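Local atomic coordinates of CBS domain protein (Bacillus anthracis, PDB entry 3LQN), a protein that is of unknown function but carries two CBS domains, modules that in many relatives bind adenine nucleotides and regulate partner proteins or domains. Residues 58-63 with 120-125; 67-72 with 90-95; 96-101 with 114-119. All blocks are in the same frame, centred on the assembly; numbering follows the deposited sequence. Where two conformers were deposited one is given.

Overall arrangement
Contacts 1 and 3 are partly buried, and contact 2 lies at the surface. Their centres stand about 10 Å, 8 Å and 13 Å, for contacts 1, 3 and 2 in turn, from the centre of the chain. Contacts 1 and 3 share strand 118-122: contact 3 pairs it with its sheet neighbour, strand 99-101, while contact 1 sets it against strand 60-65 of the other sheet. Contact 2 uses helix 66-72, which follows strand 60-65. Apolar packing runs through all three; contact 1 adds a lysine–carbonyl bond and contact 3 a proline–histidine CH-pi contact. Contacts 2 and 3 share a sulfate, held where their segments adjoin.

Contact 1 of 3, residues 58-63 with 120-125; sequences YKLHGL and CAVNED
Leu60 and Cys120 meet most closely where CD2 of Leu60 comes 3.5 Å from CB of Cys120, nearer than carbons usually pack. CG of Leu60 stands anti to the backbone N (chi1 -178°), which swings the branch point toward strand 120-122, and chi2 then sets the methyls. The same CD2 also reaches CG1 of Val122, at 3.8 Å, where the two side chains cross at about a right angle, so one leucine tip sits against two residues that point to the same side of strand 118-122. SG of Cys120 also packs on CD2 of Leu63, at 3.8 Å, its nearest partner across the contact.

Strands 60-63 and 120-122 run antiparallel, at 174°, yet their axes stay 9.6 Å apart. That spacing is consistent with strands of two sheets meeting through side chains, not paired by backbone bonds. Val99 and Ile97 add to the packing round Leu60.

At the other end the chemistry changes. Lys59 extends an outstretched chain, bent at its last torsion, and gives NZ to O of Asp125 at 3.0 Å, lying in the carbonyl plane; the ammonium also has a cation-pi partner in Tyr127. The carboxylate of Asp125 remains apart, with OD1 5.8 Å from NZ. The two segments lie in the two CBS sequence ranges, and the chemistry implies a junction between these modules that is chiefly apolar inside, with a charged lysine bonded to the backbone near its exposed end.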
loop_
_atom_site.group_PDB
_atom_site.type_symbol
_atom_site.label_atom_id
_atom_site.label_comp_id
_atom_site.label_asym_id
_atom_site.label_seq_id
_atom_site.Cartn_x
_atom_site.Cartn_y
_atom_site.Cartn_z
ATOM N N TYR A 58 2.197 14.465 21.074
ATOM C CA TYR A 58 1.392 13.561 20.280
ATOM C C TYR A 58 0.617 14.355 19.206
ATOM O O TYR A 58 -0.508 14.008 18.822
ATOM C CB TYR A 58 0.497 12.742 21.229
ATOM C CG TYR A 58 1.220 11.588 21.929
ATOM C CD1 TYR A 58 1.231 10.321 21.360
ATOM C CD2 TYR A 58 1.862 11.757 23.161
ATOM C CE1 TYR A 58 1.859 9.267 21.972
ATOM C CE2 TYR A 58 2.486 10.694 23.789
ATOM C CZ TYR A 58 2.478 9.451 23.182
ATOM O OH TYR A 58 3.081 8.371 23.773
ATOM N N LYS A 59 1.257 15.414 18.702
ATOM C CA LYS A 59 0.760 16.157 17.553
ATOM C C LYS A 59 1.415 15.644 16.289
ATOM O O LYS A 59 2.562 15.223 16.290
ATOM C CB LYS A 59 0.958 17.672 17.746
ATOM C CG LYS A 59 -0.051 18.181 18.779
ATOM C CD LYS A 59 0.121 19.634 19.181
ATOM C CE LYS A 59 -0.950 19.974 20.204
ATOM N NZ LYS A 59 -1.418 21.379 20.027
ATOM N N LEU A 60 0.663 15.671 15.200
ATOM C CA LEU A 60 1.074 15.129 13.921
ATOM C C LEU A 60 2.005 16.085 13.174
ATOM O O LEU A 60 1.660 17.254 12.968
ATOM C CB LEU A 60 -0.209 14.847 13.097
ATOM C CG LEU A 60 0.086 14.236 11.748
ATOM C CD1 LEU A 60 0.766 12.806 11.915
ATOM C CD2 LEU A 60 -1.215 14.206 10.900
ATOM N N HIS A 61 3.187 15.592 12.804
ATOM C CA HIS A 61 4.179 16.318 11.993
ATOM C C HIS A 61 4.277 15.851 10.554
ATOM O O HIS A 61 4.605 16.612 9.653
ATOM C CB HIS A 61 5.553 16.215 12.641
ATOM C CG HIS A 61 5.754 17.197 13.743
ATOM N ND1 HIS A 61 6.847 18.034 13.794
ATOM C CD2 HIS A 61 4.981 17.511 14.802
ATOM C CE1 HIS A 61 6.747 18.804 14.866
ATOM N NE2 HIS A 61 5.625 18.512 15.493
ATOM N N GLY A 62 4.001 14.590 10.312
ATOM C CA GLY A 62 4.145 14.087 8.980
ATOM C C GLY A 62 3.939 12.610 8.985
ATOM O O GLY A 62 3.540 12.061 9.993
ATOM N N LEU A 63 4.244 11.978 7.870
ATOM C CA LEU A 63 4.104 10.521 7.727
ATOM C C LEU A 63 5.447 9.979 7.277
ATOM O O LEU A 63 6.156 10.657 6.523
ATOM C CB LEU A 63 3.141 10.158 6.609
ATOM C CG LEU A 63 1.661 9.841 6.838
ATOM C CD1 LEU A 63 1.003 9.362 5.506
ATOM C CD2 LEU A 63 1.506 8.792 7.918
ATOM N N CYS A 120 -4.430 10.672 7.911
ATOM C CA CYS A 120 -4.392 10.800 9.332
ATOM C C CYS A 120 -5.563 11.653 9.769
ATOM O O CYS A 120 -5.885 12.641 9.130
ATOM C CB CYS A 120 -3.084 11.496 9.742
ATOM S SG CYS A 120 -1.587 10.481 9.443
ATOM N N ALA A 121 -6.145 11.265 10.894
ATOM C CA ALA A 121 -7.200 11.983 11.557
ATOM C C ALA A 121 -6.581 12.719 12.720
ATOM O O ALA A 121 -5.806 12.141 13.450
ATOM C CB ALA A 121 -8.213 11.009 12.066
ATOM N N VAL A 122 -6.962 13.987 12.910
ATOM C CA VAL A 122 -6.504 14.767 14.048
ATOM C C VAL A 122 -7.728 15.417 14.698
ATOM O O VAL A 122 -8.795 15.497 14.081
ATOM C CB VAL A 122 -5.528 15.848 13.613
ATOM C CG1 VAL A 122 -4.239 15.202 12.996
ATOM C CG2 VAL A 122 -6.194 16.773 12.634
ATOM N N ASN A 123 -7.591 15.816 15.951
ATOM C CA ASN A 123 -8.671 16.583 16.584
ATOM C C ASN A 123 -8.475 18.062 16.361
ATOM O O ASN A 123 -7.543 18.469 15.667
ATOM C CB ASN A 123 -8.945 16.193 18.051
ATOM C CG ASN A 123 -7.897 16.712 19.037
ATOM O OD1 ASN A 123 -6.954 17.410 18.668
ATOM N ND2 ASN A 123 -8.069 16.358 20.307
ATOM N N GLU A 124 -9.386 18.856 16.906
ATOM C CA GLU A 124 -9.310 20.305 16.821
ATOM C C GLU A 124 -7.863 20.799 16.963
ATOM O O GLU A 124 -7.380 21.570 16.134
ATOM C CB GLU A 124 -10.227 20.932 17.892
ATOM C CG GLU A 124 -10.107 20.269 19.283
ATOM C CD GLU A 124 -11.184 20.692 20.289
ATOM O OE1 GLU A 124 -11.856 21.723 20.070
ATOM O OE2 GLU A 124 -11.350 19.985 21.308
ATOM N N ASP A 125 -7.175 20.318 18.001
ATOM C CA ASP A 125 -5.851 20.819 18.398
ATOM C C ASP A 125 -4.667 20.114 17.739
ATOM O O ASP A 125 -3.529 20.226 18.222
ATOM C CB ASP A 125 -5.658 20.684 19.918
ATOM C CG ASP A 125 -6.745 21.383 20.725
ATOM O OD1 ASP A 125 -7.053 22.558 20.434
ATOM O OD2 ASP A 125 -7.276 20.750 21.667
#

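Contact 2 of 3, residues 67-72 with 90-95; sequences AMILDG and EQVMKQ. With SO4 (sulfate ion), chain B.
The carbonyl oxygen of Val92 has three successive atoms of the Met68 side chain gathered about it: SD is nearest, at 3.4 Å, with CB at 3.6 Å and CG a little farther. Such a fit is van der Waals packing rather than hydrogen bonding, and it shows how a flexible thioether can follow the contour of a loop. CG of Met68 is anti to the carbonyl carbon (chi1 -71°), and the bend at chi3 (-146°) puts the terminal CE against Lys94, 3.7 Å from its CB. The methionine and lysine chains cross there at about a right angle.

Val92 returns the contact with both of its methyls. CG2 touches CG1 of Ile69 at 4.1 Å, while CG1 stands at the same distance from CA of Gly72, which has no side chain.

Beyond the lysine the loop is polar. The amide of Gln95 donates to O4 of a sulfate at 3.1 Å, with a fairly straight N-H...O angle of 159°; the ion probably came from the crystallisation liquor.

In the fold, the loop 90-95 runs beside helix 66-72 near the surface, and the amide of Lys94 is hydrogen-bonded to the backbone of Leu63 in strand 60-65. Ile64 of that strand touches both Ile69 and Val92, and helix 36-46 meets the same pair through Ala39, Leu40, Leu43 and Leu36.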
loop_
_atom_site.group_PDB
_atom_site.type_symbol
_atom_site.label_atom_id
_atom_site.label_comp_id
_atom_site.label_asym_id
_atom_site.label_seq_id
_atom_site.Cartn_x
_atom_site.Cartn_y
_atom_site.Cartn_z
ATOM N N ALA A 67 8.450 2.913 1.683
ATOM C CA ALA A 67 8.841 3.504 0.419
ATOM C C ALA A 67 9.763 4.754 0.613
ATOM O O ALA A 67 10.765 4.890 -0.121
ATOM C CB ALA A 67 7.611 3.812 -0.461
ATOM N N MET A 68 9.439 5.668 1.523
ATOM C CA MET A 68 10.197 6.911 1.695
ATOM C C MET A 68 11.611 6.567 2.199
ATOM O O MET A 68 12.608 7.110 1.741
ATOM C CB MET A 68 9.563 7.874 2.703
ATOM C CG MET A 68 8.292 8.501 2.209
ATOM S SD MET A 68 7.544 9.410 3.554
ATOM C CE MET A 68 5.829 9.155 3.157
ATOM N N ILE A 69 11.640 5.600 3.093
ATOM C CA ILE A 69 12.929 5.149 3.615
ATOM C C ILE A 69 13.831 4.535 2.563
ATOM O O ILE A 69 15.015 4.932 2.437
ATOM C CB ILE A 69 12.733 4.198 4.796
ATOM C CG1 ILE A 69 12.072 4.994 5.955
ATOM C CG2 ILE A 69 14.134 3.665 5.258
ATOM C CD1 ILE A 69 11.793 4.077 7.245
ATOM N N LEU A 70 13.294 3.567 1.821
ATOM C CA LEU A 70 14.094 2.896 0.779
ATOM C C LEU A 70 14.475 3.896 -0.363
ATOM O O LEU A 70 15.595 3.887 -0.838
ATOM C CB LEU A 70 13.336 1.699 0.214
ATOM C CG LEU A 70 13.033 0.650 1.303
ATOM C CD1 LEU A 70 12.163 -0.476 0.670
ATOM C CD2 LEU A 70 14.357 0.108 1.899
ATOM N N ASP A 71 13.568 4.805 -0.702
ATOM C CA ASP A 71 13.878 5.830 -1.738
ATOM C C ASP A 71 15.052 6.695 -1.259
ATOM O O ASP A 71 15.880 7.175 -2.042
ATOM C CB ASP A 71 12.668 6.753 -1.951
ATOM C CG ASP A 71 11.584 6.105 -2.792
ATOM O OD1 ASP A 71 11.835 5.008 -3.300
ATOM O OD2 ASP A 71 10.493 6.671 -2.930
ATOM N N GLY A 72 15.109 6.884 0.035
ATOM C CA GLY A 72 16.108 7.716 0.662
ATOM C C GLY A 72 17.472 7.090 0.607
ATOM O O GLY A 72 18.444 7.791 0.779
ATOM N N GLU A 90 13.409 12.734 10.073
ATOM C CA GLU A 90 13.220 14.082 9.514
ATOM C C GLU A 90 13.705 14.181 8.057
ATOM O O GLU A 90 13.159 14.956 7.294
ATOM C CB GLU A 90 13.937 15.154 10.352
ATOM C CG GLU A 90 15.441 15.126 10.321
ATOM C CD GLU A 90 16.034 16.094 11.365
ATOM O OE1 GLU A 90 16.277 15.655 12.519
ATOM O OE2 GLU A 90 16.238 17.292 11.039
ATOM N N GLN A 91 14.699 13.381 7.681
ATOM C CA GLN A 91 15.300 13.535 6.337
ATOM C C GLN A 91 14.447 12.933 5.226
ATOM O O GLN A 91 14.688 13.236 4.056
ATOM C CB GLN A 91 16.683 12.908 6.275
ATOM C CG GLN A 91 17.722 13.584 7.130
ATOM C CD GLN A 91 18.949 12.766 7.183
ATOM O OE1 GLN A 91 19.030 11.828 7.961
ATOM N NE2 GLN A 91 19.956 13.109 6.352
ATOM N N VAL A 92 13.473 12.093 5.543
ATOM C CA VAL A 92 12.704 11.422 4.487
ATOM C C VAL A 92 11.183 11.537 4.667
ATOM O O VAL A 92 10.439 11.139 3.795
ATOM C CB VAL A 92 13.089 9.898 4.291
ATOM C CG1 VAL A 92 14.590 9.719 3.893
ATOM C CG2 VAL A 92 12.703 9.073 5.558
ATOM N N MET A 93 10.726 11.979 5.828
ATOM C CA MET A 93 9.277 12.049 6.040
ATOM C C MET A 93 8.591 13.049 5.068
ATOM O O MET A 93 9.210 13.949 4.508
ATOM C CB MET A 93 8.966 12.466 7.485
ATOM C CG MET A 93 9.365 13.846 7.775
ATOM S SD MET A 93 8.888 14.242 9.519
ATOM C CE MET A 93 9.545 15.881 9.686
ATOM N N LYS A 94 7.284 12.902 4.951
ATOM C CA LYS A 94 6.440 13.737 4.073
ATOM C C LYS A 94 5.658 14.629 5.033
ATOM O O LYS A 94 5.011 14.133 5.949
ATOM C CB LYS A 94 5.528 12.800 3.324
ATOM C CG LYS A 94 4.567 13.421 2.265
ATOM C CD LYS A 94 3.845 12.302 1.509
ATOM C CE LYS A 94 3.169 12.782 0.229
ATOM N NZ LYS A 94 3.248 11.729 -0.826
ATOM N N GLN A 95 5.758 15.941 4.854
ATOM C CA GLN A 95 5.075 16.897 5.730
ATOM C C GLN A 95 3.738 17.300 5.121
ATOM O O GLN A 95 2.816 17.622 5.840
ATOM C CB GLN A 95 5.909 18.155 5.920
ATOM C CG GLN A 95 7.308 17.934 6.470
ATOM C CD GLN A 95 7.605 18.860 7.626
ATOM O OE1 GLN A 95 6.693 19.393 8.244
ATOM N NE2 GLN A 95 8.877 19.029 7.944
HETATM S S SO4 B . 7.212 17.141 1.780
HETATM O O1 SO4 B . 7.925 17.882 0.740
HETATM O O2 SO4 B . 5.834 17.593 1.870
HETATM O O3 SO4 B . 7.221 15.718 1.428
HETATM O O4 SO4 B . 7.890 17.330 3.071
#

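Contact 3 of 3, residues 96-101 with 114-119; sequences DIPVLK and IDHPFI. With SO4 (sulfate ion), chain B.
Pro98 packs against both His116 and Ile119, and here the contact is compact. Its CB lies over one face of the His116 imidazole, 4.2 Å from the ring centroid and 23° from the ring normal, a CH-pi contact displaced toward the rim; Asp115 CB occupies the opposite face. CG of His116, anti to the carbonyl carbon (chi1 -47°), lies close to the pyrrolidine, whose CG also touches His116 CB. The same proline CG approaches the carbonyl oxygen of Phe118 at 3.4 Å. Ile119 divides its branches: CG1 packs on Pro98 CB, while CG2 lies 3.8 Å from CG of Leu100. That CG2 also comes within 3.6 Å of the carbonyl oxygen, Pro98 O. Met112, on the connecting helix, touches Pro98, Leu100 and Ile119 alike.

At the edge of the proline packing a water lies between the carbonyl oxygens of Pro98 and Phe118; its bond to Phe118 O is weak, and its spacing from Pro98 O is short enough to be doubtful. The looser side lies beyond this compact part, whose buried members are Ile119 and Leu100. There the amide of exposed Asp96 donates to O2 of the sulfate at 2.9 Å. On the histidine side, Asp115 forms a salt bridge with Arg135 of the second subunit.

The segments belong to a beta-alpha-beta crossover whose strands, 99-101 and 118-122, are parallel neighbours. The chemistry implies a division of labour: side chains meet by apolar and CH-pi packing, whereas backbone groups supply the polarity, Pro98 and Leu100 bonding to Cys120 in the adjoining strand.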
loop_
_atom_site.group_PDB
_atom_site.type_symbol
_atom_site.label_atom_id
_atom_site.label_comp_id
_atom_site.label_asym_id
_atom_site.label_seq_id
_atom_site.Cartn_x
_atom_site.Cartn_y
_atom_site.Cartn_z
ATOM N N ASP A 96 3.650 17.283 3.797
ATOM C CA ASP A 96 2.431 17.762 3.082
ATOM C C ASP A 96 1.536 16.559 2.863
ATOM O O ASP A 96 1.575 15.928 1.820
ATOM C CB ASP A 96 2.805 18.422 1.746
ATOM C CG ASP A 96 1.587 18.995 0.987
ATOM O OD1 ASP A 96 0.560 19.282 1.639
ATOM O OD2 ASP A 96 1.674 19.173 -0.256
ATOM N N ILE A 97 0.812 16.187 3.913
ATOM C CA ILE A 97 0.081 14.936 3.910
ATOM C C ILE A 97 -1.397 15.179 4.121
ATOM O O ILE A 97 -1.778 16.213 4.687
ATOM C CB ILE A 97 0.542 14.013 5.041
ATOM C CG1 ILE A 97 0.471 14.750 6.379
ATOM C CG2 ILE A 97 1.952 13.458 4.716
ATOM C CD1 ILE A 97 0.410 13.858 7.645
ATOM N N PRO A 98 -2.215 14.192 3.710
ATOM C CA PRO A 98 -3.669 14.189 3.861
ATOM C C PRO A 98 -4.077 14.093 5.345
ATOM O O PRO A 98 -3.703 13.137 6.025
ATOM C CB PRO A 98 -4.073 12.917 3.092
ATOM C CG PRO A 98 -2.895 11.976 3.319
ATOM C CD PRO A 98 -1.721 12.921 3.125
ATOM N N VAL A 99 -4.843 15.066 5.838
ATOM C CA VAL A 99 -5.353 15.019 7.208
ATOM C C VAL A 99 -6.838 15.406 7.299
ATOM O O VAL A 99 -7.285 16.399 6.710
ATOM C CB VAL A 99 -4.517 15.908 8.177
ATOM C CG1 VAL A 99 -5.116 15.888 9.580
ATOM C CG2 VAL A 99 -3.059 15.423 8.237
ATOM N N LEU A 100 -7.599 14.613 8.037
ATOM C CA LEU A 100 -9.024 14.890 8.212
ATOM C C LEU A 100 -9.288 15.073 9.702
ATOM O O LEU A 100 -8.564 14.562 10.515
ATOM C CB LEU A 100 -9.879 13.761 7.666
ATOM C CG LEU A 100 -9.802 13.697 6.134
ATOM C CD1 LEU A 100 -10.612 12.566 5.654
ATOM C CD2 LEU A 100 -10.298 14.985 5.488
ATOM N N LYS A 101 -10.329 15.830 10.023
ATOM C CA LYS A 101 -10.802 15.973 11.415
ATOM C C LYS A 101 -11.752 14.817 11.734
ATOM O O LYS A 101 -12.352 14.208 10.838
ATOM C CB LYS A 101 -11.615 17.264 11.535
ATOM C CG LYS A 101 -10.926 18.523 11.064
ATOM C CD LYS A 101 -11.421 19.695 11.906
ATOM C CE LYS A 101 -11.034 19.490 13.367
ATOM N NZ LYS A 101 -12.013 20.045 14.364
ATOM N N ILE A 114 -9.005 8.458 -2.893
ATOM C CA ILE A 114 -8.639 8.168 -4.287
ATOM C C ILE A 114 -7.111 8.284 -4.535
ATOM O O ILE A 114 -6.502 7.366 -5.078
ATOM C CB ILE A 114 -9.502 8.948 -5.263
ATOM C CG1 ILE A 114 -10.956 8.486 -5.091
ATOM C CG2 ILE A 114 -9.054 8.684 -6.674
ATOM C CD1 ILE A 114 -11.931 9.571 -5.209
ATOM N N ASP A 115 -6.475 9.354 -4.055
ATOM C CA ASP A 115 -5.027 9.500 -4.242
ATOM C C ASP A 115 -4.189 9.196 -2.995
ATOM O O ASP A 115 -2.967 9.105 -3.071
ATOM C CB ASP A 115 -4.690 10.906 -4.738
ATOM C CG ASP A 115 -5.242 11.183 -6.110
ATOM O OD1 ASP A 115 -5.304 10.232 -6.913
ATOM O OD2 ASP A 115 -5.606 12.347 -6.382
ATOM N N HIS A 116 -4.832 9.033 -1.841
ATOM C CA HIS A 116 -4.063 8.830 -0.607
ATOM C C HIS A 116 -4.517 7.571 0.093
ATOM O O HIS A 116 -5.623 7.534 0.615
ATOM C CB HIS A 116 -4.208 10.064 0.292
ATOM C CG HIS A 116 -4.017 11.356 -0.438
ATOM N ND1 HIS A 116 -2.776 11.898 -0.690
ATOM C CD2 HIS A 116 -4.910 12.200 -1.017
ATOM C CE1 HIS A 116 -2.905 13.027 -1.356
ATOM N NE2 HIS A 116 -4.199 13.230 -1.571
ATOM N N PRO A 117 -3.676 6.552 0.126
ATOM C CA PRO A 117 -3.959 5.210 0.640
ATOM C C PRO A 117 -4.234 5.301 2.140
ATOM O O PRO A 117 -4.918 4.482 2.728
ATOM C CB PRO A 117 -2.674 4.466 0.374
ATOM C CG PRO A 117 -2.043 5.221 -0.758
ATOM C CD PRO A 117 -2.328 6.629 -0.456
ATOM N N PHE A 118 -3.671 6.311 2.753
ATOM C CA PHE A 118 -4.103 6.595 4.091
ATOM C C PHE A 118 -3.841 7.964 4.650
ATOM O O PHE A 118 -2.889 8.698 4.327
ATOM C CB PHE A 118 -3.906 5.418 5.071
ATOM C CG PHE A 118 -2.712 5.529 5.978
ATOM C CD1 PHE A 118 -2.582 6.594 6.875
ATOM C CD2 PHE A 118 -1.765 4.515 6.001
ATOM C CE1 PHE A 118 -1.479 6.670 7.736
ATOM C CE2 PHE A 118 -0.709 4.566 6.855
ATOM C CZ PHE A 118 -0.561 5.654 7.740
ATOM N N ILE A 119 -4.772 8.287 5.512
ATOM C CA ILE A 119 -5.031 9.642 5.854
ATOM C C ILE A 119 -5.055 9.654 7.352
ATOM O O ILE A 119 -5.654 8.775 7.984
ATOM C CB ILE A 119 -6.401 10.007 5.347
ATOM C CG1 ILE A 119 -6.412 9.989 3.808
ATOM C CG2 ILE A 119 -6.860 11.363 5.933
ATOM C CD1 ILE A 119 -7.827 9.721 3.223
HETATM S S SO4 B . 7.212 17.141 1.780
HETATM O O1 SO4 B . 7.925 17.882 0.740
HETATM O O2 SO4 B . 5.834 17.593 1.870
HETATM O O3 SO4 B . 7.221 15.718 1.428
HETATM O O4 SO4 B . 7.890 17.330 3.071
HETATM O O HOH W 1 -1.883 11.393 6.245
#